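Uronate isomerase (Bacillus halodurans C-125, PDB 3HK9) probably isomerises D-glucuronate to its ketose, D-fructuronate, in a zinc-containing active site of the amidohydrolase superfamily. Local coordinates at residues D24-L29 against V141-P146; A167-D172 against V218-S223; F255-G260 against N294-T299. All coordinates share one frame; numbering follows the deposited sequence.

Contact 1. Residues D24-L29 against V141-P146; sequences DMHTHL and VMTNDP. With ZN (zinc ion), chain P; REL (D-glucuronic acid), chain M.
The hydroxyl of Thr143 sits among His26, Thr27 and His28, the His-X-His motif that follows the first barrel strand. Its OG1 donates to Thr27 O at 3.0 Å, the donor tilted 33° from the carbonyl plane, and also lies at the edge of the His26 ring, 3.1 Å from CE1. The side chains of His28 and Thr143 lie side by side, pointing the same way. With CG anti to the backbone N (chi1 177°), the His26 ring reaches back past Thr143 to the metal, where NE2 binds the zinc ion at 2.2 Å. On the far side of that ring, ND1 gives its N-H to water 1 at 2.9 Å, in the ring plane; the same water donates to Met142 O and, at longer range, to Thr143 OG1. His28 NE2 and Asp355 also bind the zinc, and the sugar chelates it through O6B and O5.

Thr27 faces Val141. Its OG1 donates to Val141 O at 2.6 Å from above the carbonyl plane, and accepts from Leu29 N in an ST turn. Val141 points at residues 24-29, its CG1 3.4 Å from Met25 O and its CG2 over Met25 CA, while its backbone N donates to Asp24 O at 2.9 Å. Water 2 ties Leu29 O to Thr143 N.

The His26 imidazole is thus placed by a second shell of water 1, Met142 O and Thr143. ND1 donating to water 1 is consistent with NE2 being left for the zinc ion, and the two ends together would restrain the ring's rotation.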
loop_
_atom_site.group_PDB
_atom_site.type_symbol
_atom_site.label_atom_id
_atom_site.label_comp_id
_atom_site.label_asym_id
_atom_site.label_seq_id
_atom_site.Cartn_x
_atom_site.Cartn_y
_atom_site.Cartn_z
ATOM N N ASP A 24 61.190 3.516 15.103
ATOM C CA ASP A 24 60.793 2.745 13.923
ATOM C C ASP A 24 61.924 1.750 13.654
ATOM O O ASP A 24 62.904 2.092 12.982
ATOM C CB ASP A 24 60.635 3.696 12.738
ATOM C CG ASP A 24 59.759 3.134 11.656
ATOM O OD1 ASP A 24 59.709 1.896 11.518
ATOM O OD2 ASP A 24 59.129 3.935 10.938
ATOM N N MET A 25 61.790 0.523 14.155
ATOM C CA MET A 25 62.863 -0.456 14.018
ATOM C C MET A 25 63.143 -1.135 12.672
ATOM O O MET A 25 63.978 -2.032 12.603
ATOM C CB MET A 25 62.769 -1.496 15.147
ATOM C CG MET A 25 61.416 -2.134 15.360
ATOM S SD MET A 25 61.067 -3.401 14.156
ATOM C CE MET A 25 62.253 -4.670 14.630
ATOM N N HIS A 26 62.450 -0.717 11.615
ATOM C CA HIS A 26 62.705 -1.219 10.261
ATOM C C HIS A 26 62.129 -0.272 9.222
ATOM O O HIS A 26 60.913 -0.108 9.113
ATOM C CB HIS A 26 62.149 -2.626 9.992
ATOM C CG HIS A 26 62.370 -3.083 8.574
ATOM N ND1 HIS A 26 63.618 -3.104 7.985
ATOM C CD2 HIS A 26 61.499 -3.480 7.613
ATOM C CE1 HIS A 26 63.507 -3.491 6.726
ATOM N NE2 HIS A 26 62.231 -3.725 6.473
ATOM N N THR A 27 63.025 0.346 8.460
ATOM C CA THR A 27 62.652 1.289 7.412
ATOM C C THR A 27 63.687 1.189 6.296
ATOM O O THR A 27 64.719 0.526 6.441
ATOM C CB THR A 27 62.696 2.743 7.910
ATOM O OG1 THR A 27 64.065 3.162 8.011
ATOM C CG2 THR A 27 62.038 2.867 9.287
ATOM N N HIS A 28 63.402 1.859 5.185
ATOM C CA HIS A 28 64.318 1.898 4.057
ATOM C C HIS A 28 64.702 3.356 3.853
ATOM O O HIS A 28 64.859 3.831 2.727
ATOM C CB HIS A 28 63.651 1.317 2.817
ATOM C CG HIS A 28 63.402 -0.152 2.922
ATOM N ND1 HIS A 28 64.396 -1.088 2.736
ATOM C CD2 HIS A 28 62.293 -0.845 3.276
ATOM C CE1 HIS A 28 63.910 -2.293 2.974
ATOM N NE2 HIS A 28 62.637 -2.174 3.303
ATOM N N LEU A 29 64.831 4.060 4.974
ATOM C CA LEU A 29 65.218 5.462 4.966
ATOM C C LEU A 29 66.692 5.534 5.355
ATOM O O LEU A 29 67.239 4.591 5.929
ATOM C CB LEU A 29 64.368 6.253 5.970
ATOM C CG LEU A 29 62.850 6.141 5.791
ATOM C CD1 LEU A 29 62.137 6.911 6.898
ATOM C CD2 LEU A 29 62.455 6.674 4.418
ATOM N N VAL A 141 65.468 3.101 12.220
ATOM C CA VAL A 141 66.404 2.032 11.904
ATOM C C VAL A 141 66.381 1.858 10.389
ATOM O O VAL A 141 65.314 1.721 9.778
ATOM C CB VAL A 141 66.016 0.705 12.580
ATOM C CG1 VAL A 141 66.895 -0.426 12.045
ATOM C CG2 VAL A 141 66.174 0.828 14.090
ATOM N N MET A 142 67.562 1.881 9.789
ATOM C CA MET A 142 67.703 1.749 8.345
ATOM C C MET A 142 67.961 0.297 7.983
ATOM O O MET A 142 68.075 -0.569 8.849
ATOM C CB MET A 142 68.907 2.565 7.846
ATOM C CG MET A 142 69.012 3.998 8.348
ATOM S SD MET A 142 70.596 4.793 7.842
ATOM C CE MET A 142 71.701 4.139 9.112
ATOM N N THR A 143 68.050 0.048 6.681
ATOM C CA THR A 143 68.374 -1.269 6.157
ATOM C C THR A 143 69.642 -0.972 5.364
ATOM O O THR A 143 69.581 -0.381 4.279
ATOM C CB THR A 143 67.297 -1.806 5.197
ATOM O OG1 THR A 143 66.082 -2.046 5.917
ATOM C CG2 THR A 143 67.765 -3.111 4.562
ATOM N N ASN A 144 70.788 -1.356 5.912
ATOM C CA ASN A 144 72.062 -1.084 5.252
ATOM C C ASN A 144 72.685 -2.314 4.616
ATOM O O ASN A 144 73.210 -3.188 5.299
ATOM C CB ASN A 144 73.032 -0.453 6.249
ATOM C CG ASN A 144 72.434 0.754 6.934
ATOM O OD1 ASN A 144 71.988 0.677 8.078
ATOM N ND2 ASN A 144 72.396 1.878 6.224
ATOM N N ASP A 145 72.617 -2.354 3.292
ATOM C CA ASP A 145 73.138 -3.463 2.505
ATOM C C ASP A 145 74.540 -3.184 1.948
ATOM O O ASP A 145 74.699 -2.426 0.991
ATOM C CB ASP A 145 72.154 -3.755 1.369
ATOM C CG ASP A 145 72.628 -4.850 0.448
ATOM O OD1 ASP A 145 73.492 -5.646 0.865
ATOM O OD2 ASP A 145 72.117 -4.916 -0.694
ATOM N N PRO A 146 75.576 -3.797 2.548
ATOM C CA PRO A 146 76.967 -3.618 2.113
ATOM C C PRO A 146 77.247 -4.200 0.722
ATOM O O PRO A 146 78.292 -3.943 0.124
ATOM C CB PRO A 146 77.757 -4.330 3.205
ATOM C CG PRO A 146 76.833 -5.451 3.590
ATOM C CD PRO A 146 75.503 -4.741 3.679
HETATM ZN ZN ZN P . 61.484 -3.621 4.400
HETATM O O6A REL M . 62.806 -7.183 2.643
HETATM C C6 REL M . 62.370 -6.053 3.009
HETATM O O6B REL M . 62.943 -5.279 3.795
HETATM C C5 REL M . 61.017 -5.634 2.427
HETATM O O5 REL M . 60.335 -4.846 3.410
HETATM C C4 REL M . 61.146 -4.801 1.117
HETATM O O4 REL M . 61.809 -5.647 0.154
HETATM C C3 REL M . 59.796 -4.319 0.511
HETATM O O3 REL M . 59.968 -3.791 -0.821
HETATM C C2 REL M . 59.133 -3.253 1.414
HETATM O O2 REL M . 59.298 -1.939 0.901
HETATM C C1 REL M . 57.642 -3.559 1.608
HETATM O O1 REL M . 57.049 -3.236 2.641
HETATM O O HOH W 1 66.230 -2.343 9.105
HETATM O O HOH W 2 67.551 2.016 4.705
#

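Contact 2. Residues A167-D172 against V218-S223. With REL (D-glucuronic acid), chain M.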
loop_
_atom_site.group_PDB
_atom_site.type_symbol
_atom_site.label_atom_id
_atom_site.label_comp_id
_atom_site.label_asym_id
_atom_site.label_seq_id
_atom_site.Cartn_x
_atom_site.Cartn_y
_atom_site.Cartn_z
ATOM N N ALA A 167 71.854 1.860 12.247
ATOM C CA ALA A 167 72.152 0.874 11.218
ATOM C C ALA A 167 71.683 -0.541 11.508
ATOM O O ALA A 167 71.596 -0.976 12.664
ATOM C CB ALA A 167 73.655 0.855 10.941
ATOM N N ALA A 168 71.388 -1.252 10.426
ATOM C CA ALA A 168 70.967 -2.644 10.482
ATOM C C ALA A 168 71.688 -3.319 9.318
ATOM O O ALA A 168 71.495 -2.946 8.155
ATOM C CB ALA A 168 69.456 -2.755 10.317
ATOM N N LEU A 169 72.519 -4.307 9.636
ATOM C CA LEU A 169 73.291 -5.023 8.624
ATOM C C LEU A 169 72.485 -6.077 7.864
ATOM O O LEU A 169 72.325 -7.210 8.321
ATOM C CB LEU A 169 74.525 -5.661 9.275
ATOM C CG LEU A 169 75.407 -6.554 8.400
ATOM C CD1 LEU A 169 75.812 -5.819 7.130
ATOM C CD2 LEU A 169 76.629 -6.976 9.196
ATOM N N ARG A 170 71.994 -5.685 6.691
ATOM C CA ARG A 170 71.197 -6.556 5.832
ATOM C C ARG A 170 72.128 -7.521 5.078
ATOM O O ARG A 170 73.096 -7.092 4.448
ATOM C CB ARG A 170 70.391 -5.681 4.867
ATOM C CG ARG A 170 69.285 -6.400 4.129
ATOM C CD ARG A 170 68.330 -7.140 5.074
ATOM N NE ARG A 170 67.321 -7.830 4.283
ATOM C CZ ARG A 170 66.151 -7.310 3.930
ATOM N NH1 ARG A 170 65.809 -6.086 4.316
ATOM N NH2 ARG A 170 65.342 -7.998 3.134
ATOM N N LEU A 171 71.827 -8.820 5.129
ATOM C CA LEU A 171 72.690 -9.829 4.503
ATOM C C LEU A 171 72.096 -10.779 3.453
ATOM O O LEU A 171 72.656 -11.853 3.210
ATOM C CB LEU A 171 73.335 -10.669 5.614
ATOM C CG LEU A 171 74.078 -9.885 6.709
ATOM C CD1 LEU A 171 74.362 -10.766 7.922
ATOM C CD2 LEU A 171 75.363 -9.335 6.133
ATOM N N ASP A 172 70.992 -10.397 2.815
ATOM C CA ASP A 172 70.354 -11.261 1.814
ATOM C C ASP A 172 71.304 -11.897 0.786
ATOM O O ASP A 172 71.221 -13.103 0.521
ATOM C CB ASP A 172 69.233 -10.492 1.087
ATOM C CG ASP A 172 68.075 -10.124 2.020
ATOM O OD1 ASP A 172 68.301 -10.062 3.244
ATOM O OD2 ASP A 172 66.947 -9.887 1.537
ATOM N N VAL A 218 72.031 -2.325 15.021
ATOM C CA VAL A 218 71.191 -2.753 16.133
ATOM C C VAL A 218 70.856 -4.234 15.958
ATOM O O VAL A 218 70.442 -4.914 16.901
ATOM C CB VAL A 218 69.898 -1.910 16.213
ATOM C CG1 VAL A 218 70.224 -0.536 16.776
ATOM C CG2 VAL A 218 69.282 -1.751 14.832
ATOM N N TYR A 219 71.045 -4.732 14.742
ATOM C CA TYR A 219 70.811 -6.139 14.449
ATOM C C TYR A 219 71.218 -6.485 13.018
ATOM O O TYR A 219 71.387 -5.597 12.179
ATOM C CB TYR A 219 69.327 -6.517 14.696
ATOM C CG TYR A 219 68.305 -5.796 13.831
ATOM C CD1 TYR A 219 68.163 -6.098 12.477
ATOM C CD2 TYR A 219 67.473 -4.814 14.374
ATOM C CE1 TYR A 219 67.221 -5.441 11.683
ATOM C CE2 TYR A 219 66.528 -4.152 13.590
ATOM C CZ TYR A 219 66.409 -4.470 12.244
ATOM O OH TYR A 219 65.491 -3.796 11.460
ATOM N N MET A 220 71.417 -7.774 12.764
ATOM C CA MET A 220 71.739 -8.268 11.426
ATOM C C MET A 220 70.409 -8.820 10.915
ATOM O O MET A 220 69.670 -9.466 11.667
ATOM C CB MET A 220 72.787 -9.384 11.483
ATOM C CG MET A 220 74.198 -8.903 11.785
ATOM S SD MET A 220 75.358 -10.283 11.888
ATOM C CE MET A 220 75.100 -10.828 13.583
ATOM N N ALA A 221 70.101 -8.570 9.648
ATOM C CA ALA A 221 68.833 -9.015 9.089
ATOM C C ALA A 221 68.928 -9.722 7.741
ATOM O O ALA A 221 69.958 -9.671 7.061
ATOM C CB ALA A 221 67.901 -7.826 8.969
ATOM N N VAL A 222 67.829 -10.371 7.368
ATOM C CA VAL A 222 67.714 -11.089 6.104
ATOM C C VAL A 222 66.242 -11.379 5.838
ATOM O O VAL A 222 65.470 -11.577 6.784
ATOM C CB VAL A 222 68.463 -12.442 6.148
ATOM C CG1 VAL A 222 67.874 -13.337 7.226
ATOM C CG2 VAL A 222 68.371 -13.132 4.795
ATOM N N SER A 223 65.845 -11.373 4.566
ATOM C CA SER A 223 64.466 -11.702 4.213
ATOM C C SER A 223 64.597 -13.108 3.652
ATOM O O SER A 223 65.567 -13.415 2.959
ATOM C CB SER A 223 63.886 -10.733 3.165
ATOM O OG SER A 223 64.480 -10.902 1.893
HETATM O O6A REL M . 62.806 -7.183 2.643
HETATM C C6 REL M . 62.370 -6.053 3.009
HETATM O O6B REL M . 62.943 -5.279 3.795
HETATM C C5 REL M . 61.017 -5.634 2.427
HETATM O O5 REL M . 60.335 -4.846 3.410
HETATM C C4 REL M . 61.146 -4.801 1.117
HETATM O O4 REL M . 61.809 -5.647 0.154
HETATM C C3 REL M . 59.796 -4.319 0.511
HETATM O O3 REL M . 59.968 -3.791 -0.821
HETATM C C2 REL M . 59.133 -3.253 1.414
HETATM O O2 REL M . 59.298 -1.939 0.901
HETATM C C1 REL M . 57.642 -3.559 1.608
HETATM O O1 REL M . 57.049 -3.236 2.641
#
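Arg170, at the end of strand 169-170, and Asp172, at the start of the helix that follows, meet Val222 and Ser223 of strand 220-224, in a parallel pair of the (beta/alpha)8 barrel; the connection is a beta-alpha-beta crossover that includes helix 198-215.

Backbone bonds set the register. Val218 N donates to Ala167 O, Leu169 N to Tyr219 O, Ala221 N to Leu169 O and Leu171 N to Ala221 O, so that Leu169 pairs with Met220 and Arg170 with Ala221.

A salt bridge and its serine partner lie at the end of the strand pair. Arg170 grips Asp172 side-on, NE to OD1 at 2.6 Å and NH2 to OD2 at 2.9 Å. Ser223 holds the opposite face of the same carboxylate: its N donates to OD1, its OG to OD2 at 2.7 Å. Each carboxylate oxygen therefore takes two donors, which fixes its rotation and, through it, the guanidinium. The arginine chain leaves anti to its own N (chi1 -167°) and bends at chi2, laying CD over Ala221 before the head turns to the sugar.

Apolar contacts fill the rest. Ala168 CB stands over a face of the Tyr219 ring, 4.2 Å from its centroid, a CH-pi contact; the phenol OH turns to Met25 O. Away from the ligand, Leu169 and Met220 lie side by side with CD2 4.0 Å from CG, Leu171 crosses Met220, and helices 198-215 and 235-250 cover this face.

The glucuronate carboxylate is met by two nearly straight bonds, Arg170 NH1 to O6B at 3.0 Å and Arg170 NH2 to O6A at 2.7 Å.

Contact 3. Residues F255-G260 against N294-T299; sequences FAMMIG and NKFLVT. With REL (D-glucuronic acid), chain M.
Five backbone hydrogen bonds join strand 255-259 to strand 296-299 and to Lys295 just before it; the two strands are parallel neighbours in the (beta/alpha)8 barrel, and their segment axes run 4.5 Å apart at 14°. Phe255 N donates to Lys295 O and Leu297 N to Phe255 O; Met257 N reaches Leu297 O at 2.8 Å, Thr299 N reaches Met257 O at a longer 3.3 Å, and Ile259 N closes the series on Thr299 O. CA-H groups of Phe296, Ala256, Val298 and Met258 back these bonds.

On one face of the sheet the packing is aromatic and thioether. Phe255 presents the edge of its ring to Phe296, CD2 to CE1 4.0 Å, and the two side chains run obliquely to one another. Met257 bends at chi3 (-76°), which folds its CE back to Phe296 CD1 at 3.7 Å and to CG2 of Val298, while its CG lies over a face of the Phe255 ring toward the rim. Helix 282-290 covers this layer through Leu287, and helix 235-250 adds Leu244 and Leu245.

The other face looks into the barrel. Ala256 CB touches Leu297 CB, and the methyl of Thr299 packs along Met258 CB, CG and SD, its OG1 hydrogen-bonded to Phe322 O. With an alanine here in place of Met258, the uronate carboxylate and the Thr299 methyl would probably lose their shared neighbour, leaving a gap beside His26. The thioether is bent at both chi2 and chi3, and its terminal methyl, CE, stops 3.1 Å from O6B of the glucuronate.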
loop_
_atom_site.group_PDB
_atom_site.type_symbol
_atom_site.label_atom_id
_atom_site.label_comp_id
_atom_site.label_asym_id
_atom_site.label_seq_id
_atom_site.Cartn_x
_atom_site.Cartn_y
_atom_site.Cartn_z
ATOM N N PHE A 255 69.282 -11.410 15.663
ATOM C CA PHE A 255 69.197 -11.788 14.258
ATOM C C PHE A 255 67.753 -11.599 13.816
ATOM O O PHE A 255 66.852 -12.247 14.342
ATOM C CB PHE A 255 69.638 -13.250 14.101
ATOM C CG PHE A 255 69.565 -13.773 12.689
ATOM C CD1 PHE A 255 69.891 -12.963 11.606
ATOM C CD2 PHE A 255 69.215 -15.098 12.447
ATOM C CE1 PHE A 255 69.872 -13.465 10.297
ATOM C CE2 PHE A 255 69.192 -15.612 11.142
ATOM C CZ PHE A 255 69.521 -14.795 10.068
ATOM N N ALA A 256 67.534 -10.690 12.867
ATOM C CA ALA A 256 66.195 -10.408 12.360
ATOM C C ALA A 256 65.886 -11.228 11.115
ATOM O O ALA A 256 66.636 -11.189 10.144
ATOM C CB ALA A 256 66.059 -8.922 12.043
ATOM N N MET A 257 64.779 -11.967 11.148
ATOM C CA MET A 257 64.367 -12.793 10.014
ATOM C C MET A 257 62.991 -12.368 9.556
ATOM O O MET A 257 62.033 -12.413 10.328
ATOM C CB MET A 257 64.328 -14.277 10.397
ATOM C CG MET A 257 65.661 -14.856 10.853
ATOM S SD MET A 257 65.564 -16.632 11.206
ATOM C CE MET A 257 64.725 -16.620 12.784
ATOM N N MET A 258 62.890 -11.945 8.302
ATOM C CA MET A 258 61.610 -11.524 7.751
ATOM C C MET A 258 61.257 -12.623 6.755
ATOM O O MET A 258 61.788 -12.679 5.638
ATOM C CB MET A 258 61.773 -10.160 7.091
ATOM C CG MET A 258 62.629 -9.223 7.936
ATOM S SD MET A 258 62.149 -7.502 7.783
ATOM C CE MET A 258 62.993 -7.062 6.314
ATOM N N ILE A 259 60.341 -13.493 7.177
ATOM C CA ILE A 259 59.973 -14.675 6.410
ATOM C C ILE A 259 58.697 -14.715 5.585
ATOM O O ILE A 259 57.638 -14.266 6.028
ATOM C CB ILE A 259 59.946 -15.888 7.356
ATOM C CG1 ILE A 259 61.246 -15.921 8.168
ATOM C CG2 ILE A 259 59.749 -17.168 6.565
ATOM C CD1 ILE A 259 61.256 -16.920 9.322
ATOM N N GLY A 260 58.806 -15.291 4.387
ATOM C CA GLY A 260 57.638 -15.448 3.538
ATOM C C GLY A 260 57.626 -14.756 2.195
ATOM O O GLY A 260 56.641 -14.863 1.457
ATOM N N ASN A 294 71.082 -16.877 21.716
ATOM C CA ASN A 294 70.914 -15.949 20.594
ATOM C C ASN A 294 69.526 -15.317 20.666
ATOM O O ASN A 294 68.577 -15.939 21.152
ATOM C CB ASN A 294 71.051 -16.659 19.246
ATOM C CG ASN A 294 72.483 -17.027 18.925
ATOM O OD1 ASN A 294 72.992 -18.052 19.378
ATOM N ND2 ASN A 294 73.145 -16.182 18.149
ATOM N N LYS A 295 69.416 -14.084 20.180
ATOM C CA LYS A 295 68.143 -13.372 20.184
ATOM C C LYS A 295 67.622 -13.272 18.761
ATOM O O LYS A 295 68.388 -13.042 17.827
ATOM C CB LYS A 295 68.321 -11.981 20.789
ATOM C CG LYS A 295 68.655 -12.002 22.279
ATOM C CD LYS A 295 68.990 -10.605 22.791
ATOM C CE LYS A 295 70.227 -10.044 22.096
ATOM N NZ LYS A 295 70.598 -8.671 22.565
ATOM N N PHE A 296 66.314 -13.441 18.595
ATOM C CA PHE A 296 65.716 -13.402 17.268
ATOM C C PHE A 296 64.544 -12.437 17.125
ATOM O O PHE A 296 63.617 -12.443 17.934
ATOM C CB PHE A 296 65.244 -14.811 16.881
ATOM C CG PHE A 296 66.351 -15.849 16.846
ATOM C CD1 PHE A 296 66.977 -16.184 15.645
ATOM C CD2 PHE A 296 66.748 -16.504 18.013
ATOM C CE1 PHE A 296 67.982 -17.160 15.602
ATOM C CE2 PHE A 296 67.752 -17.482 17.983
ATOM C CZ PHE A 296 68.368 -17.809 16.774
ATOM N N LEU A 297 64.606 -11.594 16.097
ATOM C CA LEU A 297 63.526 -10.668 15.782
ATOM C C LEU A 297 62.852 -11.304 14.564
ATOM O O LEU A 297 63.507 -11.579 13.561
ATOM C CB LEU A 297 64.071 -9.285 15.424
ATOM C CG LEU A 297 64.474 -8.402 16.611
ATOM C CD1 LEU A 297 65.403 -7.287 16.139
ATOM C CD2 LEU A 297 63.223 -7.837 17.268
ATOM N N VAL A 298 61.555 -11.558 14.649
ATOM C CA VAL A 298 60.872 -12.188 13.533
ATOM C C VAL A 298 59.566 -11.518 13.160
ATOM O O VAL A 298 58.831 -11.029 14.019
ATOM C CB VAL A 298 60.593 -13.695 13.830
ATOM C CG1 VAL A 298 59.837 -14.340 12.663
ATOM C CG2 VAL A 298 61.902 -14.435 14.068
ATOM N N THR A 299 59.310 -11.481 11.856
ATOM C CA THR A 299 58.084 -10.939 11.298
ATOM C C THR A 299 57.851 -11.840 10.093
ATOM O O THR A 299 58.808 -12.262 9.443
ATOM C CB THR A 299 58.242 -9.455 10.859
ATOM O OG1 THR A 299 56.945 -8.882 10.647
ATOM C CG2 THR A 299 59.052 -9.341 9.565
HETATM O O6A REL M . 62.806 -7.183 2.643
HETATM C C6 REL M . 62.370 -6.053 3.009
HETATM O O6B REL M . 62.943 -5.279 3.795
HETATM C C5 REL M . 61.017 -5.634 2.427
HETATM O O5 REL M . 60.335 -4.846 3.410
HETATM C C4 REL M . 61.146 -4.801 1.117
HETATM O O4 REL M . 61.809 -5.647 0.154
HETATM C C3 REL M . 59.796 -4.319 0.511
HETATM O O3 REL M . 59.968 -3.791 -0.821
HETATM C C2 REL M . 59.133 -3.253 1.414
HETATM O O2 REL M . 59.298 -1.939 0.901
HETATM C C1 REL M . 57.642 -3.559 1.608
HETATM O O1 REL M . 57.049 -3.236 2.641
#

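In the fold
The three contacts succeed one another along the chain and curve round a single bound glucuronate, which all of them touch. Contacts 1 and 2, with centres about 8 Å apart, are joined by Tyr219 OH and Met25 O at 2.6 Å and by Asn144 N and Ala168 O at 2.8 Å, both probable hydrogen bonds. Contacts 2 and 3, about 10 Å apart between centres, share a sheet, strands 220-224 and 255-262 being neighbours, with Met220 O 2.7 Å from Ala256 N. Contacts 1 and 3 stand about 14 Å apart centre to centre, yet meet at the metal site, where Met258 CE packs 3.4 Å from His26 NE2. Metal, guanidinium and thioether thus converge on one sugar carboxylate.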